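PDB 6SMF: 3-dehydroquinate dehydratase from Zymomonas mobilis subsp. mobilis, which probably catalyses the trans-dehydration of 3-dehydroquinate to 3-dehydroshikimate through an enolate intermediate, the third step of chorismate biosynthesis, as a homododecamer. Local coordinates for residues A70-N81 and A98-L108; T86-R97 and F117-A127. All coordinates share one frame; numbering follows the deposited sequence.

Contact 1 of 2, residues A70-N81 and A98-L108; sequences AQAVKAKAVILN and AITVPVIEVHL. With FLC (citrate anion), chain E.
V78 and V103, I79 and I104, and L80 and E105 are paired across neighbouring parallel strands, 77-81 and 103-107, of a beta-alpha-beta unit in the flavodoxin-like fold of type II dehydroquinases. Four backbone bonds zip them together, from V78 N to P102 O at the start to V106 N and L80 O at the end. Branched and aliphatic residues suit this buried sheet: I79 CG2 rests on V106 CG2 at 3.7 Å on one face, while L80 CB meets V103 CG1 on the other, where helix 90-98 packs. E105 is tolerated on that apolar face because both its oxygens are bonded, OE2 to H107 and S121, OE1 to T130.

V101 packs between the last turn of helix 60-72 and the start of strand 77-81. Its CB lies 4.2 Å from A75 O; CG1, anti to the backbone N (chi1 179°), reaches A77 CA at 3.6 Å and V78 CG2 at 4.0 Å; CG2 lies 3.6 Å from A75 O and 3.7 Å from Q71 CA.

At the C-terminal ends a citrate, probably from the crystallisation liquor, occupies the predicted substrate site. N81, an amide with donor and acceptor, takes OHB on OD1 and gives ND2 to OB1; A83 N and Y139 OH also hold it. H107, the predicted proton donor, gives ND1 to OHB, and its NE2 reaches E105 OE2 at 2.6 Å, from above the carboxylate plane.

Contact 2 of 2, residues T86-R97 and F117-A127; sequences THTSVAIYDAIR and FRHKSYVGEAA. With FLC (citrate anion), chain E.
Helix 90-97 and the weakly bonded helix 122-126 run nearly parallel, their axes 19° apart and 8.2 Å at closest approach, with a bond from Y122 N, at the start of the second, to T86 O, in the turn before the first. S89 and S121 are the N-caps, their short hydroxyls accepting from I92 N and G124 N; S89 OG also bonds E60, and S121 OG E105.

H87, a predicted substrate-binding residue, has its ring held on both faces and at its edge. ND1 gives a nearly straight bond to K120 O, 2.6 Å away and in the ring plane, which leaves NE2 to donate to citrate OA2. R118 CA sits over the centre of one face, a CH-pi contact, and T86 CB covers the opposite face toward the rim. R118 NH1 reaches citrate OA1 by a weak bond, while its NE is paired with E115.

The Y122 ring lies against the N-terminal end of helix 90-97, V90 CG2 over one face and K120 CE over the other, both toward the rim; K120 reaches on to a salt bridge with E125 OE2. The Y93 torsion (chi1 159°) carries its ring toward 122-126, with Y122 O at its edge and A126 CB 3.5 Å from CD1. Having no further atoms, A126 CB also lets I96 CG2 come within 3.7 Å.

On the sheet side, I92, I96 and V123 converge on L80 of strand 77-81, and I92 also meets helix 60-72; Y93 OH is hydrogen-bonded to E115, and D94 salt-bridged to R118, of a neighbouring subunit.

The two contacts alternate along the chain, in the order 70-81, 86-97, 98-108 and 117-127, and their centres lie 13 Å apart. Contact 1 supplies two adjacent inner strands of the parallel sheet; contact 2 lies on one side of it, its helix 90-98 being the crossover that connects those strands. They touch at E105, whose OE2 is 2.6 Å from S121 OG, a probable hydrogen bond, so the N-cap serine of one contact meets the carboxylate behind H107 of the other. Both reach the same citrate: strand ends, the turn before helix 90-98 and the 3-10 segment 117-118 build the predicted site, and D94 of one subunit pairs with R118 of another, so a subunit interface adjoins it.

Contact 1 of 2, residues A70-N81 and A98-L108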
loop_
_atom_site.group_PDB
_atom_site.type_symbol
_atom_site.label_atom_id
_atom_site.label_comp_id
_atom_site.label_asym_id
_atom_site.label_seq_id
_atom_site.Cartn_x
_atom_site.Cartn_y
_atom_site.Cartn_z
ATOM N N ALA A 70 0.276 -37.714 -9.339
ATOM C CA ALA A 70 1.298 -37.738 -10.403
ATOM C C ALA A 70 2.646 -38.109 -9.785
ATOM O O ALA A 70 3.365 -38.898 -10.403
ATOM C CB ALA A 70 1.390 -36.446 -11.139
ATOM N N GLN A 71 2.983 -37.619 -8.596
ATOM C CA GLN A 71 4.302 -38.006 -8.027
ATOM C C GLN A 71 4.311 -39.495 -7.661
ATOM O O GLN A 71 5.364 -40.129 -7.858
ATOM C CB GLN A 71 4.719 -37.178 -6.815
ATOM C CG GLN A 71 6.236 -37.113 -6.699
ATOM C CD GLN A 71 6.644 -36.760 -5.296
ATOM O OE1 GLN A 71 5.899 -37.022 -4.348
ATOM N NE2 GLN A 71 7.824 -36.169 -5.152
ATOM N N ALA A 72 3.186 -40.027 -7.171
ATOM C CA ALA A 72 3.037 -41.405 -6.627
ATOM C C ALA A 72 3.229 -42.432 -7.747
ATOM O O ALA A 72 3.624 -43.562 -7.485
ATOM C CB ALA A 72 1.672 -41.554 -6.004
ATOM N N VAL A 73 2.958 -42.001 -8.971
ATOM C CA VAL A 73 2.829 -42.819 -10.208
ATOM C C VAL A 73 4.089 -42.584 -11.056
ATOM O O VAL A 73 4.165 -43.106 -12.180
ATOM C CB VAL A 73 1.497 -42.393 -10.861
ATOM C CG1 VAL A 73 1.572 -42.192 -12.367
ATOM C CG2 VAL A 73 0.365 -43.338 -10.447
ATOM N N LYS A 74 5.042 -41.817 -10.505
ATOM C CA LYS A 74 6.323 -41.390 -11.132
ATOM C C LYS A 74 6.081 -40.826 -12.536
ATOM O O LYS A 74 6.913 -41.080 -13.434
ATOM C CB LYS A 74 7.297 -42.560 -11.154
ATOM C CG LYS A 74 7.386 -43.324 -9.838
ATOM C CD LYS A 74 8.613 -43.049 -8.997
ATOM C CE LYS A 74 9.172 -44.368 -8.512
ATOM N NZ LYS A 74 10.544 -44.211 -7.987
ATOM N N ALA A 75 5.000 -40.065 -12.719
ATOM C CA ALA A 75 4.716 -39.335 -13.980
ATOM C C ALA A 75 5.938 -38.498 -14.369
ATOM O O ALA A 75 6.695 -38.046 -13.467
ATOM C CB ALA A 75 3.496 -38.464 -13.832
ATOM N N LYS A 76 6.114 -38.291 -15.669
ATOM C CA LYS A 76 7.293 -37.587 -16.229
ATOM C C LYS A 76 7.134 -36.076 -16.032
ATOM O O LYS A 76 8.173 -35.401 -15.862
ATOM C CB LYS A 76 7.444 -37.847 -17.723
ATOM C CG LYS A 76 8.729 -37.260 -18.278
ATOM C CD LYS A 76 8.954 -37.522 -19.717
ATOM C CE LYS A 76 10.394 -37.889 -20.052
ATOM N NZ LYS A 76 11.242 -36.682 -20.116
ATOM N N ALA A 77 5.892 -35.584 -16.125
ATOM C CA ALA A 77 5.551 -34.134 -16.057
ATOM C C ALA A 77 4.066 -33.911 -15.744
ATOM O O ALA A 77 3.261 -34.858 -15.871
ATOM C CB ALA A 77 5.918 -33.463 -17.350
ATOM N N VAL A 78 3.734 -32.712 -15.265
ATOM C CA VAL A 78 2.336 -32.199 -15.145
ATOM C C VAL A 78 2.241 -30.899 -15.938
ATOM O O VAL A 78 3.088 -30.004 -15.787
ATOM C CB VAL A 78 1.899 -31.958 -13.697
ATOM C CG1 VAL A 78 0.496 -31.374 -13.622
ATOM C CG2 VAL A 78 1.986 -33.230 -12.885
ATOM N N ILE A 79 1.240 -30.831 -16.792
ATOM C CA ILE A 79 0.836 -29.579 -17.463
ATOM C C ILE A 79 -0.381 -29.125 -16.674
ATOM O O ILE A 79 -1.308 -29.937 -16.542
ATOM C CB ILE A 79 0.542 -29.846 -18.938
ATOM C CG1 ILE A 79 1.799 -30.278 -19.710
ATOM C CG2 ILE A 79 -0.132 -28.647 -19.556
ATOM C CD1 ILE A 79 1.512 -30.932 -21.089
ATOM N N LEU A 80 -0.321 -27.930 -16.088
ATOM C CA LEU A 80 -1.341 -27.454 -15.124
ATOM C C LEU A 80 -1.878 -26.105 -15.580
ATOM O O LEU A 80 -1.095 -25.170 -15.728
ATOM C CB LEU A 80 -0.718 -27.337 -13.730
ATOM C CG LEU A 80 -1.651 -26.782 -12.662
ATOM C CD1 LEU A 80 -2.911 -27.650 -12.538
ATOM C CD2 LEU A 80 -0.906 -26.664 -11.333
ATOM N N ASN A 81 -3.176 -26.062 -15.838
ATOM C CA ASN A 81 -3.972 -24.830 -16.016
ATOM C C ASN A 81 -4.933 -24.771 -14.829
ATOM O O ASN A 81 -5.991 -25.379 -14.896
ATOM C CB ASN A 81 -4.668 -24.835 -17.377
ATOM C CG ASN A 81 -5.310 -23.501 -17.612
ATOM O OD1 ASN A 81 -5.467 -22.767 -16.649
ATOM N ND2 ASN A 81 -5.674 -23.187 -18.847
ATOM N N ALA A 98 6.377 -29.340 -3.260
ATOM C CA ALA A 98 6.595 -30.567 -2.436
ATOM C C ALA A 98 6.932 -31.753 -3.346
ATOM O O ALA A 98 7.773 -32.542 -2.955
ATOM C CB ALA A 98 5.378 -30.881 -1.616
ATOM N N ILE A 99 6.301 -31.840 -4.518
ATOM C CA ILE A 99 6.507 -32.962 -5.486
ATOM C C ILE A 99 7.749 -32.685 -6.334
ATOM O O ILE A 99 8.098 -31.520 -6.497
ATOM C CB ILE A 99 5.268 -33.201 -6.359
ATOM C CG1 ILE A 99 5.081 -32.105 -7.417
ATOM C CG2 ILE A 99 4.061 -33.384 -5.467
ATOM C CD1 ILE A 99 3.929 -32.342 -8.370
ATOM N N THR A 100 8.386 -33.747 -6.819
ATOM C CA THR A 100 9.627 -33.720 -7.637
ATOM C C THR A 100 9.327 -33.709 -9.133
ATOM O O THR A 100 10.248 -33.461 -9.900
ATOM C CB THR A 100 10.473 -34.981 -7.461
ATOM O OG1 THR A 100 10.387 -35.372 -6.093
ATOM C CG2 THR A 100 11.900 -34.720 -7.890
ATOM N N VAL A 101 8.113 -34.079 -9.526
ATOM C CA VAL A 101 7.641 -34.049 -10.938
ATOM C C VAL A 101 7.629 -32.594 -11.396
ATOM O O VAL A 101 6.933 -31.784 -10.785
ATOM C CB VAL A 101 6.232 -34.652 -11.062
ATOM C CG1 VAL A 101 5.722 -34.612 -12.498
ATOM C CG2 VAL A 101 6.182 -36.059 -10.497
ATOM N N PRO A 102 8.308 -32.236 -12.513
ATOM C CA PRO A 102 8.201 -30.894 -13.074
ATOM C C PRO A 102 6.761 -30.526 -13.463
ATOM O O PRO A 102 6.054 -31.362 -13.980
ATOM C CB PRO A 102 9.060 -30.872 -14.334
ATOM C CG PRO A 102 9.752 -32.242 -14.406
ATOM C CD PRO A 102 9.134 -33.127 -13.342
ATOM N N VAL A 103 6.382 -29.278 -13.186
ATOM C CA VAL A 103 5.069 -28.691 -13.549
ATOM C C VAL A 103 5.295 -27.555 -14.557
ATOM O O VAL A 103 6.165 -26.679 -14.335
ATOM C CB VAL A 103 4.324 -28.209 -12.303
ATOM C CG1 VAL A 103 2.964 -27.618 -12.663
ATOM C CG2 VAL A 103 4.187 -29.316 -11.286
ATOM N N ILE A 104 4.556 -27.611 -15.657
ATOM C CA ILE A 104 4.452 -26.514 -16.654
ATOM C C ILE A 104 3.092 -25.821 -16.496
ATOM O O ILE A 104 2.028 -26.508 -16.598
ATOM C CB ILE A 104 4.647 -27.073 -18.059
ATOM C CG1 ILE A 104 6.027 -27.696 -18.191
ATOM C CG2 ILE A 104 4.416 -25.982 -19.086
ATOM C CD1 ILE A 104 6.153 -28.560 -19.414
ATOM N N GLU A 105 3.126 -24.520 -16.223
ATOM C CA GLU A 105 1.910 -23.684 -16.146
ATOM C C GLU A 105 1.435 -23.442 -17.573
ATOM O O GLU A 105 2.267 -23.094 -18.412
ATOM C CB GLU A 105 2.213 -22.354 -15.468
ATOM C CG GLU A 105 0.982 -21.563 -15.105
ATOM C CD GLU A 105 1.280 -20.213 -14.456
ATOM O OE1 GLU A 105 2.511 -19.793 -14.372
ATOM O OE2 GLU A 105 0.273 -19.568 -14.028
ATOM N N VAL A 106 0.133 -23.591 -17.806
ATOM C CA VAL A 106 -0.524 -23.290 -19.101
ATOM C C VAL A 106 -1.737 -22.379 -18.883
ATOM O O VAL A 106 -2.493 -22.598 -17.940
ATOM C CB VAL A 106 -0.883 -24.602 -19.806
ATOM C CG1 VAL A 106 -1.995 -24.408 -20.791
ATOM C CG2 VAL A 106 0.339 -25.150 -20.496
ATOM N N HIS A 107 -1.874 -21.376 -19.747
ATOM C CA HIS A 107 -3.093 -20.560 -19.917
ATOM C C HIS A 107 -3.386 -20.438 -21.417
ATOM O O HIS A 107 -2.458 -20.186 -22.207
ATOM C CB HIS A 107 -2.978 -19.164 -19.268
ATOM C CG HIS A 107 -2.492 -19.227 -17.862
ATOM N ND1 HIS A 107 -3.277 -19.686 -16.833
ATOM C CD2 HIS A 107 -1.288 -18.914 -17.327
ATOM C CE1 HIS A 107 -2.597 -19.598 -15.720
ATOM N NE2 HIS A 107 -1.360 -19.137 -16.006
ATOM N N LEU A 108 -4.661 -20.577 -21.759
ATOM C CA LEU A 108 -5.197 -20.256 -23.088
ATOM C C LEU A 108 -4.955 -18.783 -23.387
ATOM O O LEU A 108 -4.464 -18.471 -24.477
ATOM C CB LEU A 108 -6.692 -20.566 -23.077
ATOM C CG LEU A 108 -7.096 -22.024 -22.851
ATOM C CD1 LEU A 108 -8.568 -22.076 -22.444
ATOM C CD2 LEU A 108 -6.844 -22.853 -24.114
HETATM C CAC FLC E . -6.537 -17.319 -15.883
HETATM C CA FLC E . -6.593 -17.652 -17.383
HETATM C CB FLC E . -6.996 -19.102 -17.711
HETATM C CBC FLC E . -6.893 -19.421 -19.202
HETATM C CG FLC E . -8.444 -19.410 -17.293
HETATM C CGC FLC E . -9.559 -19.257 -18.327
HETATM O OA1 FLC E . -7.588 -17.535 -15.192
HETATM O OA2 FLC E . -5.454 -16.868 -15.395
HETATM O OB1 FLC E . -6.783 -20.545 -19.489
HETATM O OB2 FLC E . -6.874 -18.564 -19.956
HETATM O OG1 FLC E . -10.500 -20.125 -18.317
HETATM O OG2 FLC E . -9.593 -18.226 -19.026
HETATM O OHB FLC E . -6.076 -19.913 -16.986
#

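Contact 2 of 2, residues T86-R97 and F117-A127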
loop_
_atom_site.group_PDB
_atom_site.type_symbol
_atom_site.label_atom_id
_atom_site.label_comp_id
_atom_site.label_asym_id
_atom_site.label_seq_id
_atom_site.Cartn_x
_atom_site.Cartn_y
_atom_site.Cartn_z
ATOM N N THR A 86 -5.090 -20.326 -9.943
ATOM C CA THR A 86 -3.710 -19.830 -10.224
ATOM C C THR A 86 -3.429 -18.576 -9.381
ATOM O O THR A 86 -2.297 -18.413 -8.929
ATOM C CB THR A 86 -3.484 -19.364 -11.670
ATOM O OG1 THR A 86 -3.895 -20.299 -12.707
ATOM C CG2 THR A 86 -2.018 -18.984 -11.797
ATOM N N HIS A 87 -4.442 -17.741 -9.152
ATOM C CA HIS A 87 -4.322 -16.409 -8.525
ATOM C C HIS A 87 -4.622 -16.469 -7.025
ATOM O O HIS A 87 -4.293 -15.485 -6.353
ATOM C CB HIS A 87 -5.195 -15.385 -9.263
ATOM C CG HIS A 87 -5.133 -15.543 -10.743
ATOM N ND1 HIS A 87 -3.922 -15.522 -11.452
ATOM C CD2 HIS A 87 -6.106 -15.821 -11.635
ATOM C CE1 HIS A 87 -4.151 -15.778 -12.720
ATOM N NE2 HIS A 87 -5.494 -15.972 -12.868
ATOM N N THR A 88 -5.093 -17.592 -6.475
ATOM C CA THR A 88 -5.504 -17.668 -5.046
ATOM C C THR A 88 -4.768 -18.791 -4.297
ATOM O O THR A 88 -4.696 -18.713 -3.059
ATOM C CB THR A 88 -7.036 -17.811 -4.954
ATOM O OG1 THR A 88 -7.444 -18.997 -5.590
ATOM C CG2 THR A 88 -7.807 -16.731 -5.691
ATOM N N SER A 89 -4.271 -19.831 -4.963
ATOM C CA SER A 89 -3.950 -21.107 -4.263
ATOM C C SER A 89 -2.487 -21.178 -3.797
ATOM O O SER A 89 -1.640 -21.650 -4.531
ATOM C CB SER A 89 -4.325 -22.317 -5.051
ATOM O OG SER A 89 -4.209 -23.443 -4.183
ATOM N N VAL A 90 -2.249 -20.796 -2.551
ATOM C CA VAL A 90 -1.007 -21.126 -1.823
ATOM C C VAL A 90 -0.892 -22.647 -1.740
ATOM O O VAL A 90 0.247 -23.165 -1.850
ATOM C CB VAL A 90 -0.980 -20.493 -0.432
ATOM C CG1 VAL A 90 0.266 -20.904 0.327
ATOM C CG2 VAL A 90 -1.046 -18.966 -0.523
ATOM N N ALA A 91 -2.013 -23.358 -1.639
ATOM C CA ALA A 91 -1.963 -24.820 -1.421
ATOM C C ALA A 91 -1.454 -25.493 -2.697
ATOM O O ALA A 91 -0.671 -26.482 -2.542
ATOM C CB ALA A 91 -3.314 -25.331 -0.994
ATOM N N ILE A 92 -1.846 -24.991 -3.893
ATOM C CA ILE A 92 -1.314 -25.548 -5.170
ATOM C C ILE A 92 0.173 -25.207 -5.304
ATOM O O ILE A 92 0.933 -26.038 -5.792
ATOM C CB ILE A 92 -2.146 -25.105 -6.370
ATOM C CG1 ILE A 92 -3.454 -25.896 -6.410
ATOM C CG2 ILE A 92 -1.402 -25.254 -7.687
ATOM C CD1 ILE A 92 -4.508 -25.213 -7.261
ATOM N N TYR A 93 0.578 -24.018 -4.847
ATOM C CA TYR A 93 1.991 -23.574 -4.886
ATOM C C TYR A 93 2.802 -24.593 -4.072
ATOM O O TYR A 93 3.845 -25.049 -4.542
ATOM C CB TYR A 93 2.099 -22.123 -4.404
ATOM C CG TYR A 93 3.461 -21.705 -3.926
ATOM C CD1 TYR A 93 4.396 -21.154 -4.772
ATOM C CD2 TYR A 93 3.810 -21.856 -2.598
ATOM C CE1 TYR A 93 5.662 -20.778 -4.321
ATOM C CE2 TYR A 93 5.049 -21.485 -2.132
ATOM C CZ TYR A 93 5.988 -20.944 -2.978
ATOM O OH TYR A 93 7.184 -20.655 -2.358
ATOM N N ASP A 94 2.313 -24.957 -2.888
ATOM C CA ASP A 94 3.035 -25.860 -1.955
ATOM C C ASP A 94 3.069 -27.280 -2.542
ATOM O O ASP A 94 4.155 -27.931 -2.429
ATOM C CB ASP A 94 2.387 -25.821 -0.577
ATOM C CG ASP A 94 2.970 -24.745 0.300
ATOM O OD1 ASP A 94 4.110 -24.293 0.007
ATOM O OD2 ASP A 94 2.345 -24.440 1.314
ATOM N N ALA A 95 1.960 -27.733 -3.142
ATOM C CA ALA A 95 1.887 -29.055 -3.807
ATOM C C ALA A 95 2.976 -29.160 -4.880
ATOM O O ALA A 95 3.767 -30.095 -4.817
ATOM C CB ALA A 95 0.524 -29.281 -4.393
ATOM N N ILE A 96 3.073 -28.185 -5.770
ATOM C CA ILE A 96 4.108 -28.145 -6.843
ATOM C C ILE A 96 5.497 -28.192 -6.212
ATOM O O ILE A 96 6.311 -29.041 -6.604
ATOM C CB ILE A 96 3.934 -26.919 -7.725
ATOM C CG1 ILE A 96 2.604 -26.955 -8.453
ATOM C CG2 ILE A 96 5.095 -26.800 -8.682
ATOM C CD1 ILE A 96 2.153 -25.579 -8.894
ATOM N N ARG A 97 5.735 -27.362 -5.209
ATOM C CA ARG A 97 7.058 -27.344 -4.559
ATOM C C ARG A 97 7.375 -28.662 -3.834
ATOM O O ARG A 97 8.572 -29.050 -3.836
ATOM C CB ARG A 97 7.143 -26.113 -3.684
ATOM C CG ARG A 97 7.480 -24.904 -4.539
ATOM C CD ARG A 97 7.850 -23.689 -3.737
ATOM N NE ARG A 97 9.282 -23.605 -3.434
ATOM C CZ ARG A 97 9.792 -23.468 -2.212
ATOM N NH1 ARG A 97 8.995 -23.412 -1.160
ATOM N NH2 ARG A 97 11.102 -23.466 -2.035
ATOM N N PHE A 117 -5.724 -8.602 -10.907
ATOM C CA PHE A 117 -5.717 -9.738 -9.968
ATOM C C PHE A 117 -5.220 -10.991 -10.687
ATOM O O PHE A 117 -4.877 -11.917 -9.998
ATOM C CB PHE A 117 -7.036 -10.006 -9.254
ATOM C CG PHE A 117 -8.207 -10.461 -10.090
ATOM C CD1 PHE A 117 -8.328 -11.778 -10.487
ATOM C CD2 PHE A 117 -9.179 -9.567 -10.480
ATOM C CE1 PHE A 117 -9.348 -12.167 -11.335
ATOM C CE2 PHE A 117 -10.220 -9.967 -11.285
ATOM C CZ PHE A 117 -10.319 -11.274 -11.687
ATOM N N ARG A 118 -5.226 -11.074 -12.004
ATOM C CA ARG A 118 -4.708 -12.290 -12.697
ATOM C C ARG A 118 -3.197 -12.194 -12.945
ATOM O O ARG A 118 -2.657 -13.150 -13.430
ATOM C CB ARG A 118 -5.395 -12.480 -14.045
ATOM C CG ARG A 118 -6.902 -12.645 -13.956
ATOM C CD ARG A 118 -7.433 -13.266 -15.248
ATOM N NE ARG A 118 -8.862 -12.985 -15.261
ATOM C CZ ARG A 118 -9.802 -13.802 -14.786
ATOM N NH1 ARG A 118 -9.494 -15.018 -14.344
ATOM N NH2 ARG A 118 -11.046 -13.367 -14.754
ATOM N N HIS A 119 -2.550 -11.053 -12.643
ATOM C CA HIS A 119 -1.080 -10.903 -12.748
ATOM C C HIS A 119 -0.384 -11.812 -11.735
ATOM O O HIS A 119 0.722 -12.246 -12.005
ATOM C CB HIS A 119 -0.703 -9.457 -12.610
ATOM C CG HIS A 119 -1.238 -8.626 -13.720
ATOM N ND1 HIS A 119 -0.974 -7.274 -13.816
ATOM C CD2 HIS A 119 -2.061 -8.946 -14.746
ATOM C CE1 HIS A 119 -1.602 -6.811 -14.873
ATOM N NE2 HIS A 119 -2.251 -7.821 -15.478
ATOM N N LYS A 120 -1.044 -12.155 -10.631
ATOM C CA LYS A 120 -0.458 -13.005 -9.584
ATOM C C LYS A 120 -0.590 -14.469 -9.995
ATOM O O LYS A 120 -1.700 -14.914 -10.274
ATOM C CB LYS A 120 -1.188 -12.716 -8.282
ATOM C CG LYS A 120 -0.794 -13.603 -7.115
ATOM C CD LYS A 120 0.576 -13.240 -6.602
ATOM C CE LYS A 120 0.929 -13.971 -5.302
ATOM N NZ LYS A 120 2.293 -13.589 -4.837
ATOM N N SER A 121 0.501 -15.208 -10.000
ATOM C CA SER A 121 0.445 -16.648 -10.307
ATOM C C SER A 121 1.173 -17.473 -9.228
ATOM O O SER A 121 2.412 -17.585 -9.265
ATOM C CB SER A 121 0.973 -16.898 -11.661
ATOM O OG SER A 121 0.886 -18.275 -11.895
ATOM N N TYR A 122 0.426 -18.025 -8.280
ATOM C CA TYR A 122 0.993 -18.951 -7.271
ATOM C C TYR A 122 1.556 -20.165 -8.027
ATOM O O TYR A 122 2.645 -20.620 -7.703
ATOM C CB TYR A 122 -0.032 -19.311 -6.213
ATOM C CG TYR A 122 -0.212 -18.271 -5.144
ATOM C CD1 TYR A 122 0.795 -17.955 -4.254
ATOM C CD2 TYR A 122 -1.406 -17.566 -5.039
ATOM C CE1 TYR A 122 0.606 -17.025 -3.234
ATOM C CE2 TYR A 122 -1.581 -16.594 -4.076
ATOM C CZ TYR A 122 -0.589 -16.331 -3.161
ATOM O OH TYR A 122 -0.838 -15.406 -2.177
ATOM N N VAL A 123 0.929 -20.600 -9.105
ATOM C CA VAL A 123 1.502 -21.727 -9.908
ATOM C C VAL A 123 2.859 -21.334 -10.483
ATOM O O VAL A 123 3.848 -22.089 -10.278
ATOM C CB VAL A 123 0.559 -22.139 -11.029
ATOM C CG1 VAL A 123 1.250 -23.098 -11.962
ATOM C CG2 VAL A 123 -0.725 -22.730 -10.474
ATOM N N GLY A 124 2.900 -20.197 -11.166
ATOM C CA GLY A 124 4.122 -19.677 -11.803
ATOM C C GLY A 124 5.261 -19.498 -10.816
ATOM O O GLY A 124 6.418 -19.618 -11.224
ATOM N N GLU A 125 4.953 -19.175 -9.564
ATOM C CA GLU A 125 5.998 -18.960 -8.537
ATOM C C GLU A 125 6.668 -20.298 -8.170
ATOM O O GLU A 125 7.752 -20.258 -7.625
ATOM C CB GLU A 125 5.382 -18.293 -7.310
ATOM C CG GLU A 125 5.090 -16.840 -7.567
ATOM C CD GLU A 125 4.479 -16.076 -6.420
ATOM O OE1 GLU A 125 4.853 -16.364 -5.245
ATOM O OE2 GLU A 125 3.655 -15.184 -6.712
ATOM N N ALA A 126 6.042 -21.435 -8.468
ATOM C CA ALA A 126 6.513 -22.769 -8.019
ATOM C C ALA A 126 6.888 -23.668 -9.201
ATOM O O ALA A 126 7.653 -24.606 -8.989
ATOM C CB ALA A 126 5.445 -23.412 -7.216
ATOM N N ALA A 127 6.375 -23.360 -10.395
ATOM C CA ALA A 127 6.502 -24.202 -11.582
ATOM C C ALA A 127 7.866 -24.006 -12.225
ATOM O O ALA A 127 8.591 -23.075 -11.888
ATOM C CB ALA A 127 5.398 -23.893 -12.552
HETATM C CAC FLC E . -6.537 -17.319 -15.883
HETATM C CA FLC E . -6.593 -17.652 -17.383
HETATM C CB FLC E . -6.996 -19.102 -17.711
HETATM C CBC FLC E . -6.893 -19.421 -19.202
HETATM C CG FLC E . -8.444 -19.410 -17.293
HETATM C CGC FLC E . -9.559 -19.257 -18.327
HETATM O OA1 FLC E . -7.588 -17.535 -15.192
HETATM O OA2 FLC E . -5.454 -16.868 -15.395
HETATM O OB1 FLC E . -6.783 -20.545 -19.489
HETATM O OB2 FLC E . -6.874 -18.564 -19.956
HETATM O OG1 FLC E . -10.500 -20.125 -18.317
HETATM O OG2 FLC E . -9.593 -18.226 -19.026
HETATM O OHB FLC E . -6.076 -19.913 -16.986
#